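Orotidine 5'-phosphate decarboxylase (PDB 4DBD) probably catalyses the decarboxylation of orotidine 5'-monophosphate to uridine 5'-monophosphate, the last step of de novo UMP biosynthesis, as a homodimer of TIM barrels. Local coordinates at residues K3-I7 against I203-I207; E21-L26 against P196-R201; K137-G143 against M159-P164; G167-Y173 against I186-I190. Where two conformers were deposited one is given. Residues are numbered along the deposited sequence.

Contact 1. Residues K3-I7 against I203-I207; sequences KSRVI and INKII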
loop_
_atom_site.group_PDB
_atom_site.type_symbol
_atom_site.label_atom_id
_atom_site.label_comp_id
_atom_site.label_asym_id
_atom_site.label_seq_id
_atom_site.Cartn_x
_atom_site.Cartn_y
_atom_site.Cartn_z
ATOM N N LYS A 3 -19.081 -22.552 -13.332
ATOM C CA LYS A 3 -18.325 -22.054 -12.187
ATOM C C LYS A 3 -18.288 -20.529 -12.124
ATOM O O LYS A 3 -18.329 -19.850 -13.155
ATOM C CB LYS A 3 -16.904 -22.621 -12.185
ATOM C CG LYS A 3 -16.817 -24.043 -11.654
ATOM C CD LYS A 3 -17.274 -24.113 -10.199
ATOM C CE LYS A 3 -17.392 -25.556 -9.709
ATOM N NZ LYS A 3 -17.405 -25.647 -8.220
ATOM N N SER A 4 -18.197 -20.002 -10.905
ATOM C CA SER A 4 -18.213 -18.562 -10.678
ATOM C C SER A 4 -16.957 -17.880 -11.200
ATOM O O SER A 4 -15.874 -18.468 -11.237
ATOM C CB SER A 4 -18.393 -18.245 -9.188
ATOM O OG SER A 4 -18.459 -16.841 -8.972
ATOM N N ARG A 5 -17.122 -16.623 -11.595
ATOM C CA ARG A 5 -16.040 -15.804 -12.100
ATOM C C ARG A 5 -15.820 -14.654 -11.140
ATOM O O ARG A 5 -15.130 -13.682 -11.476
ATOM C CB ARG A 5 -16.437 -15.225 -13.449
ATOM C CG ARG A 5 -16.686 -16.255 -14.521
ATOM C CD ARG A 5 -15.385 -16.652 -15.156
ATOM N NE ARG A 5 -15.583 -17.401 -16.391
ATOM C CZ ARG A 5 -14.833 -17.246 -17.477
ATOM N NH1 ARG A 5 -13.839 -16.364 -17.476
ATOM N NH2 ARG A 5 -15.078 -17.967 -18.564
ATOM N N VAL A 6 -16.438 -14.743 -9.969
ATOM C CA VAL A 6 -16.410 -13.636 -9.014
ATOM C C VAL A 6 -15.378 -13.810 -7.906
ATOM O O VAL A 6 -15.273 -14.876 -7.295
ATOM C CB VAL A 6 -17.782 -13.404 -8.355
ATOM C CG1 VAL A 6 -17.668 -12.372 -7.249
ATOM C CG2 VAL A 6 -18.814 -12.977 -9.389
ATOM N N ILE A 7 -14.615 -12.750 -7.655
ATOM C CA ILE A 7 -13.746 -12.700 -6.486
ATOM C C ILE A 7 -14.357 -11.691 -5.521
ATOM O O ILE A 7 -14.507 -10.513 -5.867
ATOM C CB ILE A 7 -12.300 -12.263 -6.850
ATOM C CG1 ILE A 7 -11.605 -13.341 -7.685
ATOM C CG2 ILE A 7 -11.501 -11.976 -5.580
ATOM C CD1 ILE A 7 -10.342 -12.872 -8.369
ATOM N N ILE A 203 -25.814 -11.911 -9.299
ATOM C CA ILE A 203 -24.662 -11.458 -10.080
ATOM C C ILE A 203 -24.022 -12.609 -10.855
ATOM O O ILE A 203 -23.646 -12.453 -12.019
ATOM C CB ILE A 203 -23.609 -10.804 -9.165
ATOM C CG1 ILE A 203 -24.151 -9.477 -8.614
ATOM C CG2 ILE A 203 -22.279 -10.633 -9.905
ATOM C CD1 ILE A 203 -23.361 -8.929 -7.444
ATOM N N ASN A 204 -23.882 -13.761 -10.210
ATOM C CA ASN A 204 -23.392 -14.938 -10.907
ATOM C C ASN A 204 -24.266 -15.254 -12.116
ATOM O O ASN A 204 -23.749 -15.545 -13.202
ATOM C CB ASN A 204 -23.309 -16.151 -9.970
ATOM C CG ASN A 204 -22.041 -16.161 -9.134
ATOM O OD1 ASN A 204 -21.029 -15.561 -9.508
ATOM N ND2 ASN A 204 -22.087 -16.851 -7.996
ATOM N N LYS A 205 -25.584 -15.189 -11.938
ATOM C CA LYS A 205 -26.498 -15.451 -13.053
ATOM C C LYS A 205 -26.295 -14.447 -14.184
ATOM O O LYS A 205 -26.224 -14.824 -15.351
ATOM C CB LYS A 205 -27.963 -15.428 -12.594
ATOM C CG LYS A 205 -28.354 -16.567 -11.661
ATOM C CD LYS A 205 -29.844 -16.501 -11.352
ATOM C CE LYS A 205 -30.192 -17.253 -10.077
ATOM N NZ LYS A 205 -31.123 -16.443 -9.243
ATOM N N ILE A 206 -26.214 -13.166 -13.833
ATOM C CA ILE A 206 -25.976 -12.114 -14.822
ATOM C C ILE A 206 -24.710 -12.385 -15.620
ATOM O O ILE A 206 -24.673 -12.241 -16.849
ATOM C CB ILE A 206 -25.860 -10.729 -14.151
ATOM C CG1 ILE A 206 -27.223 -10.286 -13.608
ATOM C CG2 ILE A 206 -25.331 -9.693 -15.139
ATOM C CD1 ILE A 206 -27.148 -9.133 -12.609
ATOM N N ILE A 207 -23.660 -12.783 -14.918
ATOM C CA ILE A 207 -22.382 -12.999 -15.568
ATOM C C ILE A 207 -22.402 -14.207 -16.502
ATOM O O ILE A 207 -21.909 -14.122 -17.624
ATOM C CB ILE A 207 -21.246 -13.128 -14.532
ATOM C CG1 ILE A 207 -21.035 -11.780 -13.843
ATOM C CG2 ILE A 207 -19.958 -13.605 -15.204
ATOM C CD1 ILE A 207 -20.003 -11.788 -12.740
HETATM O O HOH W 1 -19.795 -15.629 -12.020
#
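This is a small strand-to-helix contact at the seam of the TIM barrel, where the entry into the first strand, 6-10, meets the C-terminal helix 196-210. Its apolar part centres on V6, whose side chain points at the helix and meets two residues one turn apart: CG2 of V6 lies 4.2 Å from CG2 of I203 and 3.7 Å from CD1 of I207. The same methyl also rests 3.4 Å from OD1 of N204. R5 adds a looser touch through its CB, 4.3 Å from CG2 of I207, while its guanidinium leads away from the helix to the carbonyl of D182.

The polar part lies just before the strand. OG of S4 accepts a hydrogen bond from N of V6 (3.1 Å), an ST turn; OG of S4 is also 2.9 Å from OD1 of N204 and lies by the carbonyl of E25. A water bridges the segments, accepting from N of R5 at 2.9 Å and donating to OD1 of N204 at 2.8 Å. The amide nitrogen of N204 binds the carbonyl of E25. I186 of the last strand, 183-186, and I190 of helix 188-191 also pack against V6 and I203.

Contact 2. Residues E21-L26 against P196-R201; sequences EMENEL and PLTALR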
loop_
_atom_site.group_PDB
_atom_site.type_symbol
_atom_site.label_atom_id
_atom_site.label_comp_id
_atom_site.label_asym_id
_atom_site.label_seq_id
_atom_site.Cartn_x
_atom_site.Cartn_y
_atom_site.Cartn_z
ATOM N N GLU A 21 -21.357 -20.666 2.304
ATOM C CA GLU A 21 -22.259 -20.829 1.166
ATOM C C GLU A 21 -21.637 -20.263 -0.098
ATOM O O GLU A 21 -21.765 -20.838 -1.185
ATOM C CB GLU A 21 -23.601 -20.140 1.417
ATOM C CG GLU A 21 -24.542 -20.915 2.330
ATOM C CD GLU A 21 -24.766 -22.350 1.869
ATOM O OE1 GLU A 21 -25.382 -22.554 0.800
ATOM O OE2 GLU A 21 -24.317 -23.277 2.580
ATOM N N MET A 22 -20.967 -19.126 0.050
ATOM C CA MET A 22 -20.331 -18.475 -1.086
ATOM C C MET A 22 -19.168 -19.298 -1.611
ATOM O O MET A 22 -18.859 -19.248 -2.796
ATOM C CB MET A 22 -19.845 -17.083 -0.690
ATOM C CG MET A 22 -20.937 -16.156 -0.197
ATOM S SD MET A 22 -20.285 -14.480 -0.029
ATOM C CE MET A 22 -21.793 -13.516 -0.131
ATOM N N GLU A 23 -18.537 -20.070 -0.728
ATOM C CA GLU A 23 -17.298 -20.764 -1.065
ATOM C C GLU A 23 -17.335 -21.478 -2.423
ATOM O O GLU A 23 -16.374 -21.393 -3.199
ATOM C CB GLU A 23 -16.891 -21.730 0.060
ATOM C CG GLU A 23 -17.250 -23.193 -0.183
ATOM C CD GLU A 23 -16.917 -24.078 1.005
ATOM O OE1 GLU A 23 -17.409 -25.229 1.053
ATOM O OE2 GLU A 23 -16.170 -23.612 1.894
ATOM N N ASN A 24 -18.434 -22.171 -2.713
ATOM C CA ASN A 24 -18.537 -22.920 -3.960
ATOM C C ASN A 24 -19.217 -22.108 -5.058
ATOM O O ASN A 24 -19.563 -22.635 -6.119
ATOM C CB ASN A 24 -19.275 -24.244 -3.738
ATOM C CG ASN A 24 -20.712 -24.043 -3.318
ATOM O OD1 ASN A 24 -21.063 -23.014 -2.742
ATOM N ND2 ASN A 24 -21.556 -25.027 -3.604
ATOM N N GLU A 25 -19.407 -20.820 -4.790
ATOM C CA GLU A 25 -19.964 -19.901 -5.778
ATOM C C GLU A 25 -19.118 -18.640 -5.898
ATOM O O GLU A 25 -19.605 -17.583 -6.314
ATOM C CB GLU A 25 -21.405 -19.571 -5.437
ATOM C CG GLU A 25 -22.308 -20.753 -5.666
ATOM C CD GLU A 25 -23.591 -20.653 -4.890
ATOM O OE1 GLU A 25 -24.537 -20.016 -5.401
ATOM O OE2 GLU A 25 -23.650 -21.211 -3.771
ATOM N N LEU A 26 -17.850 -18.779 -5.523
ATOM C CA LEU A 26 -16.835 -17.761 -5.741
ATOM C C LEU A 26 -15.640 -18.462 -6.330
ATOM O O LEU A 26 -15.420 -19.646 -6.055
ATOM C CB LEU A 26 -16.402 -17.125 -4.420
ATOM C CG LEU A 26 -17.356 -16.164 -3.722
ATOM C CD1 LEU A 26 -16.805 -15.754 -2.369
ATOM C CD2 LEU A 26 -17.582 -14.945 -4.595
ATOM N N PRO A 196 -26.359 -10.727 1.098
ATOM C CA PRO A 196 -25.135 -10.899 0.308
ATOM C C PRO A 196 -25.113 -12.185 -0.508
ATOM O O PRO A 196 -24.591 -12.172 -1.624
ATOM C CB PRO A 196 -24.038 -10.954 1.377
ATOM C CG PRO A 196 -24.578 -10.160 2.506
ATOM C CD PRO A 196 -26.063 -10.452 2.518
ATOM N N LEU A 197 -25.637 -13.285 0.033
ATOM C CA LEU A 197 -25.660 -14.521 -0.748
ATOM C C LEU A 197 -26.595 -14.387 -1.950
ATOM O O LEU A 197 -26.279 -14.834 -3.050
ATOM C CB LEU A 197 -26.069 -15.721 0.115
ATOM C CG LEU A 197 -26.164 -17.068 -0.611
ATOM C CD1 LEU A 197 -24.945 -17.359 -1.503
ATOM C CD2 LEU A 197 -26.373 -18.198 0.409
ATOM N N THR A 198 -27.761 -13.793 -1.730
ATOM C CA THR A 198 -28.712 -13.604 -2.823
ATOM C C THR A 198 -28.123 -12.733 -3.928
ATOM O O THR A 198 -28.257 -13.044 -5.110
ATOM C CB THR A 198 -30.033 -12.993 -2.329
ATOM O OG1 THR A 198 -30.587 -13.830 -1.307
ATOM C CG2 THR A 198 -31.029 -12.881 -3.475
ATOM N N ALA A 199 -27.467 -11.645 -3.541
ATOM C CA ALA A 199 -26.835 -10.769 -4.528
ATOM C C ALA A 199 -25.719 -11.487 -5.287
ATOM O O ALA A 199 -25.632 -11.392 -6.509
ATOM C CB ALA A 199 -26.328 -9.502 -3.874
ATOM N N LEU A 200 -24.870 -12.227 -4.579
ATOM C CA LEU A 200 -23.874 -13.022 -5.282
ATOM C C LEU A 200 -24.527 -13.979 -6.284
ATOM O O LEU A 200 -24.065 -14.108 -7.408
ATOM C CB LEU A 200 -22.957 -13.780 -4.304
ATOM C CG LEU A 200 -22.018 -14.820 -4.937
ATOM C CD1 LEU A 200 -21.049 -14.212 -5.961
ATOM C CD2 LEU A 200 -21.246 -15.572 -3.843
ATOM N N ARG A 201 -25.609 -14.649 -5.895
ATOM C CA ARG A 201 -26.249 -15.582 -6.825
ATOM C C ARG A 201 -26.822 -14.859 -8.057
ATOM O O ARG A 201 -26.697 -15.329 -9.185
ATOM C CB ARG A 201 -27.311 -16.432 -6.106
ATOM C CG ARG A 201 -26.726 -17.259 -4.958
ATOM C CD ARG A 201 -27.642 -18.376 -4.432
ATOM N NE ARG A 201 -26.819 -19.494 -3.955
ATOM C CZ ARG A 201 -27.047 -20.223 -2.861
ATOM N NH1 ARG A 201 -28.094 -19.985 -2.078
ATOM N NH2 ARG A 201 -26.209 -21.203 -2.551
#
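L200, E25 and M22 have the most surface buried in this contact, in that order. L200 points from helix 196-210 straight at the other segment, and its CD2 methyl is the shared point of the apolar interface: it lies 3.7 Å from CG of M22 and 3.8 Å from CD2 of L26. The same CD2 of L200 also sits against the backbone, 3.6 Å from the carbonyl O of E25. M22 reaches past L200 to the start of the helix, where its CE sits 3.4 Å from O of P196 and 3.7 Å from CB of the same proline.

In the TIM barrel these are parts of the outer layer: helix 16-22, which follows the first strand, lies beside the C-terminal helix that follows the eighth, so the contact spans the point where the ring of helices closes. M22, L26 and L200 all face inward onto strand 6-10, M22 and L26 touching L8, and L26 and L200 touching V6.

Toward solvent the apolar layer gives way to charge. The carboxylate of E25 meets R201 side on in a bidentate salt bridge, with NE of R201 2.8 Å from OE1 of E25 and NH2 of R201 2.8 Å from OE2 of E25. E21, four residues earlier and on helix 16-22, joins the network through a long salt bridge, its OE1 3.7 Å from NH2 of R201, while its CB packs 3.5 Å from CD2 of L197.

Contact 3. Residues K137-G143 against M159-P164; sequences KGIVVGG and MTIVSP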
loop_
_atom_site.group_PDB
_atom_site.type_symbol
_atom_site.label_atom_id
_atom_site.label_comp_id
_atom_site.label_asym_id
_atom_site.label_seq_id
_atom_site.Cartn_x
_atom_site.Cartn_y
_atom_site.Cartn_z
ATOM N N LYS A 137 1.744 -14.256 -11.738
ATOM C CA LYS A 137 0.634 -15.156 -12.052
ATOM C C LYS A 137 -0.463 -14.380 -12.778
ATOM O O LYS A 137 -1.062 -14.871 -13.741
ATOM C CB LYS A 137 0.064 -15.759 -10.770
ATOM C CG LYS A 137 -1.292 -16.448 -10.948
ATOM C CD LYS A 137 -1.157 -17.947 -11.166
ATOM C CE LYS A 137 -2.530 -18.605 -11.352
ATOM N NZ LYS A 137 -3.616 -17.815 -10.714
ATOM N N GLY A 138 -0.705 -13.156 -12.320
ATOM C CA GLY A 138 -1.823 -12.371 -12.811
ATOM C C GLY A 138 -1.600 -10.874 -12.753
ATOM O O GLY A 138 -0.580 -10.397 -12.236
ATOM N N ILE A 139 -2.566 -10.134 -13.293
ATOM C CA ILE A 139 -2.533 -8.681 -13.274
ATOM C C ILE A 139 -3.925 -8.148 -13.015
ATOM O O ILE A 139 -4.927 -8.782 -13.371
ATOM C CB ILE A 139 -1.987 -8.082 -14.600
ATOM C CG1 ILE A 139 -2.776 -8.624 -15.782
ATOM C CG2 ILE A 139 -0.484 -8.389 -14.744
ATOM C CD1 ILE A 139 -2.318 -8.068 -17.131
ATOM N N VAL A 140 -3.980 -6.983 -12.382
ATOM C CA VAL A 140 -5.238 -6.345 -12.050
ATOM C C VAL A 140 -5.490 -5.253 -13.086
ATOM O O VAL A 140 -4.694 -4.329 -13.207
ATOM C CB VAL A 140 -5.172 -5.714 -10.630
ATOM C CG1 VAL A 140 -6.518 -5.107 -10.239
ATOM C CG2 VAL A 140 -4.732 -6.742 -9.603
ATOM N N VAL A 141 -6.570 -5.381 -13.857
ATOM C CA VAL A 141 -6.928 -4.359 -14.848
ATOM C C VAL A 141 -8.352 -3.869 -14.588
ATOM O O VAL A 141 -9.307 -4.644 -14.673
ATOM C CB VAL A 141 -6.824 -4.879 -16.291
ATOM C CG1 VAL A 141 -6.983 -3.714 -17.259
ATOM C CG2 VAL A 141 -5.485 -5.573 -16.513
ATOM N N GLY A 142 -8.483 -2.579 -14.280
ATOM C CA GLY A 142 -9.750 -1.991 -13.858
ATOM C C GLY A 142 -10.963 -2.306 -14.720
ATOM O O GLY A 142 -10.887 -2.282 -15.952
ATOM N N GLY A 143 -12.091 -2.580 -14.062
ATOM C CA GLY A 143 -13.319 -2.968 -14.745
ATOM C C GLY A 143 -14.052 -1.826 -15.437
ATOM O O GLY A 143 -14.917 -2.063 -16.283
ATOM N N MET A 159 -1.706 -14.778 -18.948
ATOM C CA MET A 159 -1.850 -14.209 -17.619
ATOM C C MET A 159 -3.282 -14.323 -17.104
ATOM O O MET A 159 -4.230 -14.219 -17.888
ATOM C CB MET A 159 -1.493 -12.727 -17.699
ATOM C CG MET A 159 -1.216 -12.106 -16.368
ATOM S SD MET A 159 0.476 -12.470 -15.944
ATOM C CE MET A 159 1.323 -11.462 -17.141
ATOM N N THR A 160 -3.449 -14.540 -15.795
ATOM C CA THR A 160 -4.762 -14.350 -15.175
ATOM C C THR A 160 -5.051 -12.855 -15.060
ATOM O O THR A 160 -4.262 -12.098 -14.494
ATOM C CB THR A 160 -4.850 -15.003 -13.779
ATOM O OG1 THR A 160 -4.560 -16.400 -13.896
ATOM C CG2 THR A 160 -6.245 -14.827 -13.172
ATOM N N ILE A 161 -6.189 -12.431 -15.594
ATOM C CA ILE A 161 -6.588 -11.033 -15.513
ATOM C C ILE A 161 -7.773 -10.920 -14.571
ATOM O O ILE A 161 -8.769 -11.614 -14.731
ATOM C CB ILE A 161 -6.907 -10.459 -16.917
ATOM C CG1 ILE A 161 -5.647 -10.513 -17.788
ATOM C CG2 ILE A 161 -7.474 -9.040 -16.825
ATOM C CD1 ILE A 161 -5.759 -9.803 -19.143
ATOM N N VAL A 162 -7.638 -10.066 -13.561
ATOM C CA VAL A 162 -8.699 -9.856 -12.575
ATOM C C VAL A 162 -9.090 -8.389 -12.618
ATOM O O VAL A 162 -8.230 -7.507 -12.793
ATOM C CB VAL A 162 -8.267 -10.274 -11.152
ATOM C CG1 VAL A 162 -7.999 -11.777 -11.107
ATOM C CG2 VAL A 162 -7.047 -9.470 -10.699
ATOM N N SER A 163 -10.390 -8.132 -12.510
ATOM C CA SER A 163 -10.909 -6.793 -12.776
ATOM C C SER A 163 -11.893 -6.328 -11.725
ATOM O O SER A 163 -13.016 -6.817 -11.659
ATOM C CB SER A 163 -11.600 -6.753 -14.143
ATOM O OG SER A 163 -10.678 -6.965 -15.189
ATOM N N PRO A 164 -11.472 -5.353 -10.913
ATOM C CA PRO A 164 -12.346 -4.750 -9.906
ATOM C C PRO A 164 -13.116 -3.603 -10.532
ATOM O O PRO A 164 -13.029 -3.408 -11.741
ATOM C CB PRO A 164 -11.357 -4.240 -8.850
ATOM C CG PRO A 164 -10.099 -3.955 -9.612
ATOM C CD PRO A 164 -10.092 -4.836 -10.846
#
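Four backbone hydrogen bonds in parallel register hold strands 138-141 and 160-163 together: N of T160 to O of K137 (3.2 Å), N of I139 to O of T160 (2.9 Å), N of V162 to O of I139 (3.0 Å) and N of V141 to O of V162 (2.9 Å). At the C-terminal end the pattern changes. OG of S163 donates to O of V141 (2.7 Å), and past the strands N of G143 reaches O of P164 (2.6 Å), so the two loops leave the sheet still tied to each other.

On the side of I139 and I161, the CG1 atoms of these isoleucines pack 4.0 Å apart, and CG2 of V141 lies 4.0 Å from CG2 of I161; helix 146-155 covers them through Y152, I149 and R153. On the opposite face, toward the barrel interior, V140 and V162 meet CG2 to CG2 at 3.7 Å, and CG1 of V140 touches CD of P164 at 3.6 Å. G138 fits where a CB would run into O of T160.

Strand 138-141, helix 146-155 and strand 160-163 form one beta-alpha-beta unit of the TIM barrel, its sixth and seventh strands; the C-terminal ends deliver P164 to the predicted substrate site.

Contact 4. Residues G167-Y173 against I186-I190; sequences GSQGGSY and IGRSI. With SO4 (sulfate ion), chain B.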
loop_
_atom_site.group_PDB
_atom_site.type_symbol
_atom_site.label_atom_id
_atom_site.label_comp_id
_atom_site.label_asym_id
_atom_site.label_seq_id
_atom_site.Cartn_x
_atom_site.Cartn_y
_atom_site.Cartn_z
ATOM N N GLY A 167 -19.943 -2.968 -10.394
ATOM C CA GLY A 167 -21.017 -2.585 -9.498
ATOM C C GLY A 167 -21.031 -1.110 -9.125
ATOM O O GLY A 167 -21.508 -0.266 -9.892
ATOM N N SER A 168 -20.505 -0.797 -7.941
ATOM C CA SER A 168 -20.552 0.566 -7.401
ATOM C C SER A 168 -19.706 1.555 -8.204
ATOM O O SER A 168 -20.137 2.669 -8.479
ATOM C CB SER A 168 -20.118 0.570 -5.926
ATOM O OG SER A 168 -20.152 1.875 -5.371
ATOM N N GLN A 169 -18.496 1.146 -8.574
ATOM C CA GLN A 169 -17.580 2.036 -9.289
ATOM C C GLN A 169 -17.960 2.229 -10.754
ATOM O O GLN A 169 -17.309 3.003 -11.464
ATOM C CB GLN A 169 -16.140 1.526 -9.199
ATOM C CG GLN A 169 -15.557 1.527 -7.798
ATOM C CD GLN A 169 -14.136 1.003 -7.767
ATOM O OE1 GLN A 169 -13.234 1.587 -8.376
ATOM N NE2 GLN A 169 -13.929 -0.112 -7.060
ATOM N N GLY A 170 -18.998 1.518 -11.200
ATOM C CA GLY A 170 -19.515 1.674 -12.553
ATOM C C GLY A 170 -19.609 0.403 -13.389
ATOM O O GLY A 170 -20.513 0.258 -14.222
ATOM N N GLY A 171 -18.673 -0.519 -13.186
ATOM C CA GLY A 171 -18.650 -1.740 -13.977
ATOM C C GLY A 171 -19.967 -2.507 -13.965
ATOM O O GLY A 171 -20.445 -2.932 -12.896
ATOM N N SER A 172 -20.554 -2.676 -15.155
ATOM C CA SER A 172 -21.757 -3.496 -15.336
ATOM C C SER A 172 -21.376 -4.974 -15.336
ATOM O O SER A 172 -20.546 -5.391 -16.130
ATOM C CB SER A 172 -22.445 -3.144 -16.649
ATOM O OG SER A 172 -23.575 -3.974 -16.870
ATOM N N TYR A 173 -21.992 -5.765 -14.453
ATOM C CA TYR A 173 -21.519 -7.128 -14.192
ATOM C C TYR A 173 -21.357 -7.971 -15.442
ATOM O O TYR A 173 -22.304 -8.129 -16.223
ATOM C CB TYR A 173 -22.434 -7.852 -13.199
ATOM C CG TYR A 173 -22.789 -6.994 -12.024
ATOM C CD1 TYR A 173 -21.844 -6.697 -11.047
ATOM C CD2 TYR A 173 -24.059 -6.461 -11.894
ATOM C CE1 TYR A 173 -22.166 -5.899 -9.971
ATOM C CE2 TYR A 173 -24.392 -5.665 -10.817
ATOM C CZ TYR A 173 -23.450 -5.385 -9.865
ATOM O OH TYR A 173 -23.781 -4.587 -8.794
ATOM N N ILE A 186 -15.612 -7.988 -6.947
ATOM C CA ILE A 186 -16.834 -7.307 -6.560
ATOM C C ILE A 186 -16.902 -7.199 -5.045
ATOM O O ILE A 186 -16.751 -8.195 -4.325
ATOM C CB ILE A 186 -18.063 -8.055 -7.116
ATOM C CG1 ILE A 186 -17.883 -8.272 -8.622
ATOM C CG2 ILE A 186 -19.346 -7.282 -6.822
ATOM C CD1 ILE A 186 -18.951 -9.119 -9.270
ATOM N N GLY A 187 -17.100 -5.978 -4.566
ATOM C CA GLY A 187 -17.129 -5.709 -3.143
ATOM C C GLY A 187 -18.502 -5.281 -2.677
ATOM O O GLY A 187 -19.344 -6.120 -2.365
ATOM N N ARG A 188 -18.736 -3.970 -2.662
ATOM C CA ARG A 188 -19.949 -3.399 -2.066
ATOM C C ARG A 188 -21.248 -3.987 -2.609
ATOM O O ARG A 188 -22.207 -4.173 -1.855
ATOM C CB ARG A 188 -19.962 -1.872 -2.234
ATOM C CG ARG A 188 -19.113 -1.143 -1.198
ATOM C CD ARG A 188 -18.903 0.298 -1.577
ATOM N NE ARG A 188 -17.860 0.430 -2.589
ATOM C CZ ARG A 188 -17.414 1.595 -3.046
ATOM N NH1 ARG A 188 -17.931 2.723 -2.572
ATOM N NH2 ARG A 188 -16.450 1.627 -3.964
ATOM N N SER A 189 -21.283 -4.252 -3.909
ATOM C CA SER A 189 -22.459 -4.850 -4.541
ATOM C C SER A 189 -22.927 -6.103 -3.788
ATOM O O SER A 189 -24.111 -6.420 -3.767
ATOM C CB SER A 189 -22.157 -5.194 -5.997
ATOM O OG SER A 189 -22.022 -4.017 -6.776
ATOM N N ILE A 190 -21.991 -6.808 -3.158
ATOM C CA ILE A 190 -22.329 -8.016 -2.407
ATOM C C ILE A 190 -22.404 -7.760 -0.907
ATOM O O ILE A 190 -23.443 -8.015 -0.279
ATOM C CB ILE A 190 -21.302 -9.143 -2.693
ATOM C CG1 ILE A 190 -21.429 -9.605 -4.159
ATOM C CG2 ILE A 190 -21.468 -10.299 -1.696
ATOM C CD1 ILE A 190 -20.201 -10.266 -4.727
HETATM S S SO4 B . -16.077 -2.283 -4.609
HETATM O O1 SO4 B . -14.694 -2.676 -4.323
HETATM O O2 SO4 B . -16.799 -2.080 -3.363
HETATM O O3 SO4 B . -16.086 -1.024 -5.364
HETATM O O4 SO4 B . -16.721 -3.331 -5.403
#
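R188 lays its guanidinium beneath S168, whose OG sits over one face of the planar group, 3.6 Å from CZ of R188, while CG of Q169 approaches NH2 of R188 at 3.9 Å. The same arginine grips a sulfate ion: O2 of the sulfate accepts from both N and NE of R188, each at 2.8 Å, and O3 of the sulfate takes 3.0 Å and 2.9 Å bonds from NH2 of R188 and NE2 of Q169. N of G187, the N-cap residue of helix 188-191, adds a 2.8 Å bond to sulfate O4. Backbone amides at a helix start after the last strand make a phosphate-binding site in many TIM barrels, and the sulfate, probably from the crystallisation liquor, is consistent with the position of the OMP phosphate; Q169, G187 and R188 are all predicted substrate ligands.

Away from the anion, OH of Y173 and OG of S189 share a 2.7 Å hydrogen bond, and CD1 of Y173 lies 4.2 Å from CD1 of I186. G167 passes close by, its CA 3.2 Å from OG of S189, with a positive phi and no room for a CB. R188 also makes a cation-pi contact with Y67 of the second subunit. The loop 167-173 lies against the start of helix 188-191 and, through Y173, against I186 at the end of strand 183-186, with Y173 and I186 backed by helix 196-210 and I186 bonded to strand 6-10.

How the contacts relate
From the N terminus, K3-I7 enters the first strand and is joined by contact 1 to I203-I207 near the C terminus, closing the largest loop. Contact 2 is nested within it, bringing E21-L26 to the beginning of the same C-terminal helix; the two adjoin at E25 and share helix 196-210. Both lie inside these outer closures: contact 3, which pairs the sixth and seventh strands well away from contact 2, and contact 4, which follows in series and joins the next loop to the end of the eighth strand. I7 meets I186 by backbone hydrogen bond, linking contacts 1 and 4, and I190 packs against M22 and P196, linking contacts 4 and 2.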